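Local structure of 6-phosphogluconate dehydrogenase, NAD-binding (Mycolicibacterium smegmatis MC2 155, 6SMT) at residues 75-78 against 79-82; 19-22 against 23-27; 104-107 against 108-111. The protein reduces imines to amines with S-enantioselectivity, probably taking hydride from NADPH, which it binds in a Rossmann-type domain. All coordinates share one frame; numbering follows the deposited sequence.

Interaction 1: residues 75-78 against 79-82; sequences VDHD and AVDA. With NDP (NADPH dihydro-nicotinamide-adenine-dinucleotide phosphate), chain L.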
ATOM      1  N   VAL B  75     -21.979  -6.707  -9.144  1.00 14.72           N
ATOM      2  CA  VAL B  75     -21.421  -6.174  -7.872  1.00 15.32           C
ATOM      3  C   VAL B  75     -21.107  -7.293  -6.900  1.00 17.68           C
ATOM      4  O   VAL B  75     -20.041  -7.227  -6.303  1.00 18.86           O
ATOM      5  CB  VAL B  75     -22.350  -5.125  -7.264  1.00 15.23           C
ATOM      6  CG1 VAL B  75     -23.687  -5.711  -6.859  1.00 16.95           C
ATOM      7  CG2 VAL B  75     -21.643  -4.474  -6.058  1.00 17.31           C
ATOM      8  N   ASP B  76     -21.944  -8.311  -6.726  1.00 15.03           N
ATOM      9  CA  ASP B  76     -21.709  -9.354  -5.737  1.00 15.25           C
ATOM     10  C   ASP B  76     -22.461 -10.620  -6.102  1.00 15.07           C
ATOM     11  O   ASP B  76     -23.135 -10.666  -7.153  1.00 15.24           O
ATOM     12  CB  ASP B  76     -22.083  -8.863  -4.335  1.00 17.17           C
ATOM     13  CG  ASP B  76     -23.590  -8.559  -4.143  1.00 19.45           C
ATOM     14  OD1 ASP B  76     -24.416  -8.877  -4.965  1.00 20.93           O
ATOM     15  OD2 ASP B  76     -23.967  -7.844  -3.096  1.00 25.50           O
ATOM     16  N   HIS B  77     -22.357 -11.681  -5.278  1.00 14.86           N
ATOM     17  CA  HIS B  77     -23.010 -12.967  -5.550  1.00 14.46           C
ATOM     18  C   HIS B  77     -24.510 -12.902  -5.238  1.00 14.98           C
ATOM     19  O   HIS B  77     -25.165 -13.735  -5.806  1.00 17.00           O
ATOM     20  CB  HIS B  77     -22.265 -14.151  -4.967  1.00 14.63           C
ATOM     21  CG  HIS B  77     -21.138 -14.562  -5.852  1.00 14.46           C
ATOM     22  ND1 HIS B  77     -21.110 -15.819  -6.463  1.00 16.11           N
ATOM     23  CD2 HIS B  77     -20.075 -13.859  -6.380  1.00 15.03           C
ATOM     24  CE1 HIS B  77     -20.035 -15.913  -7.266  1.00 16.88           C
ATOM     25  NE2 HIS B  77     -19.368 -14.716  -7.224  1.00 15.31           N
ATOM     26  N   ASP B  78     -25.005 -11.942  -4.468  1.00 16.59           N
ATOM     27  CA  ASP B  78     -26.492 -11.839  -4.410  1.00 18.24           C
ATOM     28  C   ASP B  78     -27.011 -11.470  -5.814  1.00 18.74           C
ATOM     29  O   ASP B  78     -27.993 -12.095  -6.306  1.00 19.73           O
ATOM     30  CB  ASP B  78     -26.974 -10.838  -3.380  1.00 19.77           C
ATOM     31  CG  ASP B  78     -26.852 -11.372  -1.949  1.00 19.94           C
ATOM     32  OD1 ASP B  78     -26.864 -12.571  -1.740  1.00 22.85           O
ATOM     33  OD2 ASP B  78     -26.900 -10.544  -1.099  1.00 25.98           O
ATOM     34  N   ALA B  79     -26.307 -10.597  -6.533  1.00 17.57           N
ATOM     35  CA  ALA B  79     -26.684 -10.249  -7.916  1.00 17.25           C
ATOM     36  C   ALA B  79     -26.420 -11.415  -8.812  1.00 16.67           C
ATOM     37  O   ALA B  79     -27.267 -11.740  -9.671  1.00 18.16           O
ATOM     38  CB  ALA B  79     -25.946  -9.034  -8.329  1.00 17.94           C
ATOM     39  N   VAL B  80     -25.252 -12.084  -8.751  1.00 15.94           N
ATOM     40  CA  VAL B  80     -25.011 -13.270  -9.594  1.00 15.50           C
ATOM     41  C   VAL B  80     -26.152 -14.277  -9.454  1.00 17.20           C
ATOM     42  O   VAL B  80     -26.616 -14.762 -10.470  1.00 17.76           O
ATOM     43  CB  VAL B  80     -23.671 -13.952  -9.236  1.00 14.84           C
ATOM     44  CG1 VAL B  80     -23.461 -15.264  -9.967  1.00 15.74           C
ATOM     45  CG2 VAL B  80     -22.515 -13.019  -9.543  1.00 14.80           C
ATOM     46  N   ASP B  81     -26.489 -14.586  -8.202  1.00 16.85           N
ATOM     47  CA  ASP B  81     -27.436 -15.690  -7.959  1.00 18.53           C
ATOM     48  C   ASP B  81     -28.844 -15.250  -8.413  1.00 19.46           C
ATOM     49  O   ASP B  81     -29.573 -16.120  -8.950  1.00 21.47           O
ATOM     50  CB  ASP B  81     -27.390 -16.081  -6.504  1.00 19.52           C
ATOM     51  CG  ASP B  81     -26.052 -16.751  -6.133  1.00 21.04           C
ATOM     52  OD1 ASP B  81     -25.256 -17.137  -7.060  1.00 19.84           O
ATOM     53  OD2 ASP B  81     -25.844 -17.002  -4.906  1.00 20.94           O
ATOM     54  N   ALA B  82     -29.154 -13.974  -8.316  1.00 18.86           N
ATOM     55  CA  ALA B  82     -30.465 -13.481  -8.832  1.00 19.92           C
ATOM     56  C   ALA B  82     -30.485 -13.615 -10.370  1.00 21.62           C
ATOM     57  O   ALA B  82     -31.561 -13.998 -10.982  1.00 21.63           O
ATOM     58  CB  ALA B  82     -30.707 -12.072  -8.406  1.00 21.11           C
TER
HETATM   59  PA  NDP L 301     -20.167  -2.871  -9.932  1.00 15.55           P
HETATM   60  O1A NDP L 301     -19.427  -3.712  -8.934  1.00 16.18           O
HETATM   61  O2A NDP L 301     -20.527  -1.455  -9.605  1.00 17.89           O
HETATM   62  O5B NDP L 301     -21.453  -3.671 -10.400  1.00 17.08           O
HETATM   63  C5B NDP L 301     -22.310  -3.022 -11.357  1.00 18.22           C
HETATM   64  C4B NDP L 301     -22.985  -4.086 -12.186  1.00 15.71           C
HETATM   65  O4B NDP L 301     -23.778  -4.972 -11.346  1.00 15.83           O
HETATM   66  C3B NDP L 301     -23.983  -3.479 -13.192  1.00 15.67           C
HETATM   67  O3B NDP L 301     -24.061  -4.269 -14.364  1.00 16.56           O
HETATM   68  C2B NDP L 301     -25.273  -3.555 -12.403  1.00 16.66           C
HETATM   69  O2B NDP L 301     -26.498  -3.549 -13.130  1.00 17.41           O
HETATM   70  C1B NDP L 301     -25.107  -4.949 -11.833  1.00 16.62           C
HETATM   71  N9A NDP L 301     -26.008  -5.263 -10.730  1.00 18.53           N
HETATM   72  C8A NDP L 301     -26.010  -4.743  -9.456  1.00 18.71           C
HETATM   73  N7A NDP L 301     -26.949  -5.262  -8.699  1.00 20.93           N
HETATM   74  C5A NDP L 301     -27.617  -6.162  -9.512  1.00 21.13           C
HETATM   75  C6A NDP L 301     -28.745  -7.002  -9.328  1.00 22.93           C
HETATM   76  N6A NDP L 301     -29.372  -7.162  -8.166  1.00 28.10           N
HETATM   77  N1A NDP L 301     -29.143  -7.742 -10.386  1.00 23.66           N
HETATM   78  C2A NDP L 301     -28.498  -7.642 -11.551  1.00 22.47           C
HETATM   79  N3A NDP L 301     -27.447  -6.870 -11.848  1.00 21.29           N
HETATM   80  C4A NDP L 301     -27.068  -6.140 -10.791  1.00 19.14           C
HETATM   81  O3  NDP L 301     -19.414  -2.777 -11.345  1.00 16.89           O
HETATM   82  PN  NDP L 301     -18.005  -3.029 -11.963  1.00 14.94           P
HETATM   83  O1N NDP L 301     -18.190  -3.199 -13.404  1.00 15.19           O
HETATM   84  O2N NDP L 301     -17.076  -1.963 -11.501  1.00 15.13           O
HETATM   85  O5D NDP L 301     -17.467  -4.379 -11.276  1.00 13.61           O
HETATM   86  C5D NDP L 301     -18.091  -5.630 -11.544  1.00 14.31           C
HETATM   87  C4D NDP L 301     -17.372  -6.656 -10.701  1.00 14.32           C
HETATM   88  O4D NDP L 301     -15.996  -6.713 -11.157  1.00 13.72           O
HETATM   89  C3D NDP L 301     -17.334  -6.391  -9.190  1.00 13.44           C
HETATM   90  O3D NDP L 301     -17.545  -7.568  -8.420  1.00 14.46           O
HETATM   91  C2D NDP L 301     -15.923  -5.874  -8.981  1.00 13.44           C
HETATM   92  O2D NDP L 301     -15.378  -6.080  -7.681  1.00 14.27           O
HETATM   93  C1D NDP L 301     -15.119  -6.590 -10.035  1.00 13.14           C
HETATM   94  N1N NDP L 301     -13.920  -5.854 -10.481  1.00 13.61           N
HETATM   95  C2N NDP L 301     -14.026  -4.565 -10.932  1.00 13.52           C
HETATM   96  C3N NDP L 301     -12.933  -3.838 -11.266  1.00 13.23           C
HETATM   97  C7N NDP L 301     -13.021  -2.444 -11.745  1.00 15.26           C
HETATM   98  O7N NDP L 301     -11.929  -1.874 -11.970  1.00 16.88           O
HETATM   99  N7N NDP L 301     -14.179  -1.841 -11.957  1.00 13.95           N
HETATM  100  C4N NDP L 301     -11.607  -4.404 -11.120  1.00 14.64           C
HETATM  101  C5N NDP L 301     -11.553  -5.789 -10.700  1.00 14.54           C
HETATM  102  C6N NDP L 301     -12.646  -6.471 -10.436  1.00 13.53           C
HETATM  103  P2B NDP L 301     -27.070  -2.097 -13.591  1.00 20.06           P
HETATM  104  O1X NDP L 301     -28.531  -2.429 -14.021  1.00 21.17           O
HETATM  105  O2X NDP L 301     -27.054  -1.211 -12.349  1.00 21.25           O
HETATM  106  O3X NDP L 301     -26.235  -1.527 -14.665  1.00 19.90           O
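Asp76 and Ala79 meet at the start of helix 77-87. Asp76 is the N-cap. Its OD1 accepts from Ala79 N at 3.0 Å, and the N-H approaches nearly along the C-O axis of the carboxylate. Chi1 of 65° sets CG between the backbone N and the carbonyl carbon, which turns the carboxylate back over the first turn. Behind the cap run the helical bonds. Val80 N donates to Asp76 O at 3.0 Å, and Asp81 N and Ala82 N follow on His77 O and Asp78 O.

The helix is the crossover of the beta-alpha-beta unit 69-72, 77-87, 95-98 in the Rossmann domain, and its first turn borders the NADPH. Val75 N gives a weak bond to the ribose atom O4B of the cofactor. Apolar contacts add to this. Val75 CG1 lies 3.6 Å from C8A of the adenine, and Ala79 CB lies 3.5 Å from C5A. The two side chains also approach each other, with Val75 CG1 and Ala79 CB 4.3 Å apart.

A CH-pi contact joins the next pair. Val80 CG2 sits over one face of the His77 ring, 4.1 Å from its centroid and 9° off the normal. The two side chains run side by side in the same direction. The polar ends lead elsewhere: His77 ND1 and Asp81 OD1 both bond Thr110 OG1, and Asp78 OD1 forms a salt bridge with Arg106.

Interaction 2: residues 19-22 against 23-27; sequences GPMG and QALSR. With NDP (NADPH dihydro-nicotinamide-adenine-dinucleotide phosphate), chain L.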
ATOM      1  N   GLY B  19     -21.570  -2.925 -16.166  1.00 15.19           N
ATOM      2  CA  GLY B  19     -20.834  -1.823 -15.538  1.00 15.35           C
ATOM      3  C   GLY B  19     -19.494  -1.645 -16.218  1.00 14.33           C
ATOM      4  O   GLY B  19     -19.223  -2.254 -17.215  1.00 15.01           O
ATOM      5  N   PRO B  20     -18.615  -0.837 -15.635  1.00 14.62           N
ATOM      6  CA  PRO B  20     -17.346  -0.496 -16.293  1.00 14.39           C
ATOM      7  C   PRO B  20     -16.528  -1.727 -16.589  1.00 14.39           C
ATOM      8  O   PRO B  20     -15.951  -1.835 -17.670  1.00 14.85           O
ATOM      9  CB  PRO B  20     -16.640   0.478 -15.388  1.00 16.78           C
ATOM     10  CG  PRO B  20     -17.554   0.665 -14.249  1.00 18.39           C
ATOM     11  CD  PRO B  20     -18.840  -0.066 -14.414  1.00 16.17           C
ATOM     12  N   MET B  21     -16.476  -2.681 -15.658  1.00 14.13           N
ATOM     13  CA  MET B  21     -15.666  -3.865 -15.942  1.00 13.06           C
ATOM     14  C   MET B  21     -16.341  -4.778 -16.969  1.00 12.97           C
ATOM     15  O   MET B  21     -15.662  -5.334 -17.835  1.00 14.08           O
ATOM     16  CB  MET B  21     -15.326  -4.582 -14.638  1.00 13.31           C
ATOM     17  CG  MET B  21     -14.502  -5.846 -14.849  1.00 13.80           C
ATOM     18  SD  MET B  21     -12.924  -5.641 -15.707  1.00 14.98           S
ATOM     19  CE  MET B  21     -11.906  -4.995 -14.433  1.00 15.83           C
ATOM     20  N   GLY B  22     -17.662  -4.901 -16.920  1.00 14.09           N
ATOM     21  CA  GLY B  22     -18.320  -5.743 -17.906  1.00 14.22           C
ATOM     22  C   GLY B  22     -18.184  -5.153 -19.279  1.00 14.48           C
ATOM     23  O   GLY B  22     -18.052  -5.891 -20.284  1.00 15.19           O
ATOM     24  N   GLN B  23     -18.225  -3.837 -19.386  1.00 14.87           N
ATOM     25  CA  GLN B  23     -17.959  -3.184 -20.710  1.00 15.65           C
ATOM     26  C   GLN B  23     -16.539  -3.506 -21.144  1.00 14.76           C
ATOM     27  O   GLN B  23     -16.323  -3.792 -22.339  1.00 14.84           O
ATOM     28  CB  GLN B  23     -18.112  -1.676 -20.616  1.00 18.28           C
ATOM     29  CG  GLN B  23     -19.484  -1.242 -20.172  1.00 21.19           C
ATOM     30  CD  GLN B  23     -20.484  -0.923 -21.221  1.00 22.38           C
ATOM     31  OE1 GLN B  23     -20.112  -0.713 -22.403  1.00 22.53           O
ATOM     32  NE2 GLN B  23     -21.759  -0.929 -20.827  1.00 25.40           N
ATOM     33  N   ALA B  24     -15.539  -3.411 -20.278  1.00 13.99           N
ATOM     34  CA  ALA B  24     -14.140  -3.704 -20.628  1.00 14.41           C
ATOM     35  C   ALA B  24     -13.978  -5.153 -21.086  1.00 13.67           C
ATOM     36  O   ALA B  24     -13.310  -5.431 -22.066  1.00 14.72           O
ATOM     37  CB  ALA B  24     -13.257  -3.366 -19.438  1.00 15.46           C
ATOM     38  N   LEU B  25     -14.585  -6.088 -20.360  1.00 13.60           N
ATOM     39  CA  LEU B  25     -14.529  -7.516 -20.753  1.00 13.23           C
ATOM     40  C   LEU B  25     -15.103  -7.652 -22.171  1.00 13.91           C
ATOM     41  O   LEU B  25     -14.513  -8.323 -22.988  1.00 14.67           O
ATOM     42  CB  LEU B  25     -15.263  -8.376 -19.747  1.00 13.36           C
ATOM     43  CG  LEU B  25     -14.681  -8.490 -18.340  1.00 13.80           C
ATOM     44  CD1 LEU B  25     -15.668  -9.185 -17.436  1.00 14.92           C
ATOM     45  CD2 LEU B  25     -13.370  -9.229 -18.327  1.00 14.45           C
ATOM     46  N   SER B  26     -16.292  -7.096 -22.356  1.00 14.25           N
ATOM     47  CA  SER B  26     -17.003  -7.221 -23.652  1.00 14.10           C
ATOM     48  C   SER B  26     -16.194  -6.606 -24.781  1.00 15.68           C
ATOM     49  O   SER B  26     -16.063  -7.248 -25.845  1.00 16.43           O
ATOM     50  CB  SER B  26     -18.339  -6.559 -23.554  1.00 14.80           C
ATOM     51  OG  SER B  26     -19.201  -7.147 -22.607  1.00 15.31           O
ATOM     52  N   ARG B  27     -15.579  -5.453 -24.559  1.00 15.13           N
ATOM     53  CA  ARG B  27     -14.726  -4.844 -25.610  1.00 16.05           C
ATOM     54  C   ARG B  27     -13.554  -5.732 -25.907  1.00 16.65           C
ATOM     55  O   ARG B  27     -13.165  -5.906 -27.069  1.00 16.86           O
ATOM     56  CB  ARG B  27     -14.205  -3.467 -25.217  1.00 17.48           C
ATOM     57  CG  ARG B  27     -15.282  -2.399 -25.197  1.00 18.54           C
ATOM     58  CD  ARG B  27     -14.627  -1.013 -25.025  1.00 20.72           C
ATOM     59  NE  ARG B  27     -13.750  -0.828 -23.858  1.00 22.32           N
ATOM     60  CZ  ARG B  27     -14.183  -0.465 -22.637  1.00 21.53           C
ATOM     61  NH1 ARG B  27     -15.470  -0.325 -22.411  1.00 22.50           N
ATOM     62  NH2 ARG B  27     -13.326  -0.409 -21.654  1.00 21.69           N
TER
HETATM   63  PA  NDP L 301     -20.167  -2.871  -9.932  1.00 15.55           P
HETATM   64  O1A NDP L 301     -19.427  -3.712  -8.934  1.00 16.18           O
HETATM   65  O2A NDP L 301     -20.527  -1.455  -9.605  1.00 17.89           O
HETATM   66  O5B NDP L 301     -21.453  -3.671 -10.400  1.00 17.08           O
HETATM   67  C5B NDP L 301     -22.310  -3.022 -11.357  1.00 18.22           C
HETATM   68  C4B NDP L 301     -22.985  -4.086 -12.186  1.00 15.71           C
HETATM   69  O4B NDP L 301     -23.778  -4.972 -11.346  1.00 15.83           O
HETATM   70  C3B NDP L 301     -23.983  -3.479 -13.192  1.00 15.67           C
HETATM   71  O3B NDP L 301     -24.061  -4.269 -14.364  1.00 16.56           O
HETATM   72  C2B NDP L 301     -25.273  -3.555 -12.403  1.00 16.66           C
HETATM   73  O2B NDP L 301     -26.498  -3.549 -13.130  1.00 17.41           O
HETATM   74  C1B NDP L 301     -25.107  -4.949 -11.833  1.00 16.62           C
HETATM   75  N9A NDP L 301     -26.008  -5.263 -10.730  1.00 18.53           N
HETATM   76  C8A NDP L 301     -26.010  -4.743  -9.456  1.00 18.71           C
HETATM   77  N7A NDP L 301     -26.949  -5.262  -8.699  1.00 20.93           N
HETATM   78  C5A NDP L 301     -27.617  -6.162  -9.512  1.00 21.13           C
HETATM   79  C6A NDP L 301     -28.745  -7.002  -9.328  1.00 22.93           C
HETATM   80  N6A NDP L 301     -29.372  -7.162  -8.166  1.00 28.10           N
HETATM   81  N1A NDP L 301     -29.143  -7.742 -10.386  1.00 23.66           N
HETATM   82  C2A NDP L 301     -28.498  -7.642 -11.551  1.00 22.47           C
HETATM   83  N3A NDP L 301     -27.447  -6.870 -11.848  1.00 21.29           N
HETATM   84  C4A NDP L 301     -27.068  -6.140 -10.791  1.00 19.14           C
HETATM   85  O3  NDP L 301     -19.414  -2.777 -11.345  1.00 16.89           O
HETATM   86  PN  NDP L 301     -18.005  -3.029 -11.963  1.00 14.94           P
HETATM   87  O1N NDP L 301     -18.190  -3.199 -13.404  1.00 15.19           O
HETATM   88  O2N NDP L 301     -17.076  -1.963 -11.501  1.00 15.13           O
HETATM   89  O5D NDP L 301     -17.467  -4.379 -11.276  1.00 13.61           O
HETATM   90  C5D NDP L 301     -18.091  -5.630 -11.544  1.00 14.31           C
HETATM   91  C4D NDP L 301     -17.372  -6.656 -10.701  1.00 14.32           C
HETATM   92  O4D NDP L 301     -15.996  -6.713 -11.157  1.00 13.72           O
HETATM   93  C3D NDP L 301     -17.334  -6.391  -9.190  1.00 13.44           C
HETATM   94  O3D NDP L 301     -17.545  -7.568  -8.420  1.00 14.46           O
HETATM   95  C2D NDP L 301     -15.923  -5.874  -8.981  1.00 13.44           C
HETATM   96  O2D NDP L 301     -15.378  -6.080  -7.681  1.00 14.27           O
HETATM   97  C1D NDP L 301     -15.119  -6.590 -10.035  1.00 13.14           C
HETATM   98  N1N NDP L 301     -13.920  -5.854 -10.481  1.00 13.61           N
HETATM   99  C2N NDP L 301     -14.026  -4.565 -10.932  1.00 13.52           C
HETATM  100  C3N NDP L 301     -12.933  -3.838 -11.266  1.00 13.23           C
HETATM  101  C7N NDP L 301     -13.021  -2.444 -11.745  1.00 15.26           C
HETATM  102  O7N NDP L 301     -11.929  -1.874 -11.970  1.00 16.88           O
HETATM  103  N7N NDP L 301     -14.179  -1.841 -11.957  1.00 13.95           N
HETATM  104  C4N NDP L 301     -11.607  -4.404 -11.120  1.00 14.64           C
HETATM  105  C5N NDP L 301     -11.553  -5.789 -10.700  1.00 14.54           C
HETATM  106  C6N NDP L 301     -12.646  -6.471 -10.436  1.00 13.53           C
HETATM  107  P2B NDP L 301     -27.070  -2.097 -13.591  1.00 20.06           P
HETATM  108  O1X NDP L 301     -28.531  -2.429 -14.021  1.00 21.17           O
HETATM  109  O2X NDP L 301     -27.054  -1.211 -12.349  1.00 21.25           O
HETATM  110  O3X NDP L 301     -26.235  -1.527 -14.665  1.00 19.90           O
HETATM  111  O   HOH W   1     -15.253   0.194 -19.382  1.00 20.42           O
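Gly19 and Gln23 start the backbone pattern of helix 20-31. Gly19 is the N-cap residue, and Gln23 N donates to its carbonyl O at 2.9 Å. Ala24 N bonds to Pro20 O, and Leu25 N bonds to Met21 O at 2.8 Å. Gly22 O is gripped twice. Ser26 N reaches it at 3.0 Å and Ser26 OG at 2.9 Å, from opposite faces of the carbonyl plane. Chi1 of -63° holds OG beside the backbone N of Ser26, from where the hydroxyl can turn back to the carbonyl one turn earlier.

Water 1 also ties two turns together. It donates to Pro20 O and accepts from Arg27 NH2, lying in the guanidinium plane at its edge. Gln23 bends at chi2, and its CG packs on Gly19 O. Its NE2 leaves the helix for the carbonyls of Leu18 and Lys45. Met21 SD lies in loose contact with Ala24 CB and Leu25 CG. The Met21 chain is bent at chi2 and chi3, and CE comes to 3.4 Å from C4N of the nicotinamide.

The helix start faces the cofactor diphosphate. Met21 N donates to O1N of NADPH at 2.9 Å, and Pro20 CD packs on the same oxygen at 3.4 Å. Gly19 N makes a weak bond to O3B of the adenosine ribose. Gly19 and Gly22, with Gly17, fit the GxGxxG pattern: a glycine-rich turn in a beta-alpha-beta unit that brings a helix N-terminus to the diphosphate, as in Rossmann dinucleotide-binding folds.

Interaction 3: residues 104-107 against 108-111; sequences PDRA and RRTA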
ATOM      1  N   PRO B 104     -15.377 -16.798  -0.394  1.00 13.83           N
ATOM      2  CA  PRO B 104     -15.248 -18.167  -0.832  1.00 13.65           C
ATOM      3  C   PRO B 104     -16.536 -18.992  -0.704  1.00 13.71           C
ATOM      4  O   PRO B 104     -16.857 -19.755  -1.591  1.00 14.60           O
ATOM      5  CB  PRO B 104     -14.099 -18.693   0.049  1.00 14.36           C
ATOM      6  CG  PRO B 104     -13.289 -17.445   0.310  1.00 13.94           C
ATOM      7  CD  PRO B 104     -14.257 -16.315   0.432  1.00 14.08           C
ATOM      8  N   ASP B 105     -17.253 -18.806   0.422  1.00 14.41           N
ATOM      9  CA  ASP B 105     -18.462 -19.627   0.541  1.00 15.66           C
ATOM     10  C   ASP B 105     -19.500 -19.174  -0.480  1.00 15.26           C
ATOM     11  O   ASP B 105     -20.289 -20.057  -0.884  1.00 16.97           O
ATOM     12  CB  ASP B 105     -19.033 -19.538   1.950  1.00 17.96           C
ATOM     13  CG  ASP B 105     -18.362 -20.527   2.902  1.00 22.34           C
ATOM     14  OD1 ASP B 105     -17.636 -21.503   2.479  1.00 24.53           O
ATOM     15  OD2 ASP B 105     -18.591 -20.379   4.095  1.00 26.28           O
ATOM     16  N   ARG B 106     -19.580 -17.901  -0.912  1.00 14.66           N
ATOM     17  CA  ARG B 106     -20.524 -17.491  -1.955  1.00 15.29           C
ATOM     18  C   ARG B 106     -20.096 -18.109  -3.296  1.00 14.86           C
ATOM     19  O   ARG B 106     -20.938 -18.437  -4.100  1.00 14.71           O
ATOM     20  CB  ARG B 106     -20.695 -15.992  -2.023  1.00 15.72           C
ATOM     21  CG  ARG B 106     -21.389 -15.445  -0.781  1.00 17.18           C
ATOM     22  CD  ARG B 106     -22.715 -16.076  -0.399  1.00 16.94           C
ATOM     23  NE  ARG B 106     -23.664 -15.848  -1.448  1.00 17.51           N
ATOM     24  CZ  ARG B 106     -24.573 -14.884  -1.503  1.00 20.04           C
ATOM     25  NH1 ARG B 106     -24.649 -14.059  -0.494  1.00 23.35           N
ATOM     26  NH2 ARG B 106     -25.321 -14.678  -2.582  1.00 19.26           N
ATOM     27  N   ALA B 107     -18.823 -18.213  -3.587  1.00 13.88           N
ATOM     28  CA  ALA B 107     -18.386 -18.847  -4.840  1.00 13.58           C
ATOM     29  C   ALA B 107     -18.806 -20.318  -4.864  1.00 14.39           C
ATOM     30  O   ALA B 107     -19.283 -20.796  -5.885  1.00 14.78           O
ATOM     31  CB  ALA B 107     -16.922 -18.695  -4.949  1.00 14.54           C
ATOM     32  N   ARG B 108     -18.656 -21.008  -3.739  1.00 14.12           N
ATOM     33  CA  ARG B 108     -19.071 -22.446  -3.646  1.00 15.46           C
ATOM     34  C   ARG B 108     -20.584 -22.565  -3.767  1.00 15.83           C
ATOM     35  O   ARG B 108     -21.056 -23.482  -4.414  1.00 16.79           O
ATOM     36  CB  ARG B 108     -18.557 -23.006  -2.322  1.00 15.91           C
ATOM     37  CG  ARG B 108     -17.043 -23.101  -2.165  1.00 17.70           C
ATOM     38  CD  ARG B 108     -16.597 -23.508  -0.730  1.00 21.21           C
ATOM     39  NE  ARG B 108     -15.170 -23.379  -0.579  1.00 22.69           N
ATOM     40  CZ  ARG B 108     -14.575 -22.594   0.208  1.00 21.09           C
ATOM     41  NH1 ARG B 108     -15.238 -21.957   1.192  1.00 22.48           N
ATOM     42  NH2 ARG B 108     -13.259 -22.569   0.142  1.00 24.79           N
ATOM     43  N   ARG B 109     -21.329 -21.644  -3.212  1.00 15.72           N
ATOM     44  CA  ARG B 109     -22.796 -21.676  -3.306  1.00 15.81           C
ATOM     45  C   ARG B 109     -23.195 -21.516  -4.741  1.00 16.24           C
ATOM     46  O   ARG B 109     -24.093 -22.239  -5.236  1.00 16.09           O
ATOM     47  CB  ARG B 109     -23.388 -20.563  -2.454  1.00 17.02           C
ATOM     48  CG  ARG B 109     -24.906 -20.638  -2.337  1.00 18.45           C
ATOM     49  CD  ARG B 109     -25.549 -19.393  -1.808  1.00 19.22           C
ATOM     50  NE  ARG B 109     -25.143 -19.048  -0.485  1.00 18.78           N
ATOM     51  CZ  ARG B 109     -25.707 -18.058   0.186  1.00 20.02           C
ATOM     52  NH1 ARG B 109     -26.690 -17.346  -0.357  1.00 21.11           N
ATOM     53  NH2 ARG B 109     -25.286 -17.757   1.399  1.00 22.56           N
ATOM     54  N   THR B 110     -22.626 -20.536  -5.419  1.00 14.80           N
ATOM     55  CA  THR B 110     -22.974 -20.314  -6.823  1.00 14.86           C
ATOM     56  C   THR B 110     -22.574 -21.537  -7.677  1.00 15.08           C
ATOM     57  O   THR B 110     -23.319 -21.908  -8.586  1.00 14.60           O
ATOM     58  CB  THR B 110     -22.297 -19.005  -7.323  1.00 15.58           C
ATOM     59  OG1 THR B 110     -22.813 -17.906  -6.552  1.00 14.81           O
ATOM     60  CG2 THR B 110     -22.565 -18.776  -8.781  1.00 15.01           C
ATOM     61  N   ALA B 111     -21.441 -22.183  -7.408  1.00 14.64           N
ATOM     62  CA  ALA B 111     -21.039 -23.393  -8.126  1.00 14.64           C
ATOM     63  C   ALA B 111     -22.139 -24.451  -8.039  1.00 15.84           C
ATOM     64  O   ALA B 111     -22.488 -25.039  -9.047  1.00 16.49           O
ATOM     65  CB  ALA B 111     -19.748 -23.895  -7.563  1.00 14.76           C
TER
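Arg106 and Arg109 stack their guanidinium groups face to face. The planes are 3° apart and the centres 3.8 Å apart. Arg109 NH1 lies over the centre of the Arg106 group, and Arg106 NE lies 3.4 Å from Arg109 CZ, over the face of that group. The guanidinium of Arg108 is placed differently. Its edge takes Asp105, while the Pro104 backbone carbon lies over one face.

All these residues belong to helix 104-116, which links strands 95-98 and 120-126 in a beta-alpha-beta unit of the Rossmann domain. The arginines are three residues apart, so their side chains leave the same flank of the helix and run alongside each other. Arg106 is bent at chi2 and chi3, and Arg109 at chi3, which lets the flat ends overlap. Two like charges this close would probably repel. Acids of helix 77-87 lie beside the two arginines and probably offset part of this: Arg106 NH2 forms a long, weak ion pair with Asp81 OD2, and the Asp81 side chain also touches Arg109.

The salt bridge of Asp105 and Arg108 runs from OD1 to NH1 at 2.8 Å. The oxygen lies in the guanidinium plane, but the nitrogen sits above the carboxylate plane, and the two planes are 70° apart. The N-H...O angle is 138°, so the bond is bent. The extended chain of Arg108 runs back along the helix and lays CG on Pro104 O. A second salt bridge, from Arg108 NH2 to Asp168, fixes the other branch.

Regular helical bonds join the backbones, including Thr110 N to Arg106 O at 3.0 Å. The Ala107 side chain touches Asp123 of strand 120-126. Pro104 CB lies 3.6 Å from Arg108 NH1.

How the interactions relate
All three contacts are first turns of crossover helices in one Rossmann domain. Interaction 2 is the buried one. Interactions 1 and 3 are partly buried. Interactions 1 and 2 both touch NADPH, and their centres are about 17 Å apart. Interaction 1 borders the adenine mainly with small apolar groups, whereas interaction 2 meets the diphosphate with backbone N-H. Interaction 3 does not touch the cofactor, and its Arg106 side chain stays about 10 Å from it. It is richest in charge. It packs directly on interaction 1, through Val80 CG1 on Thr110 CG2 and through polar side chains of both helices. Interactions 2 and 3 do not touch.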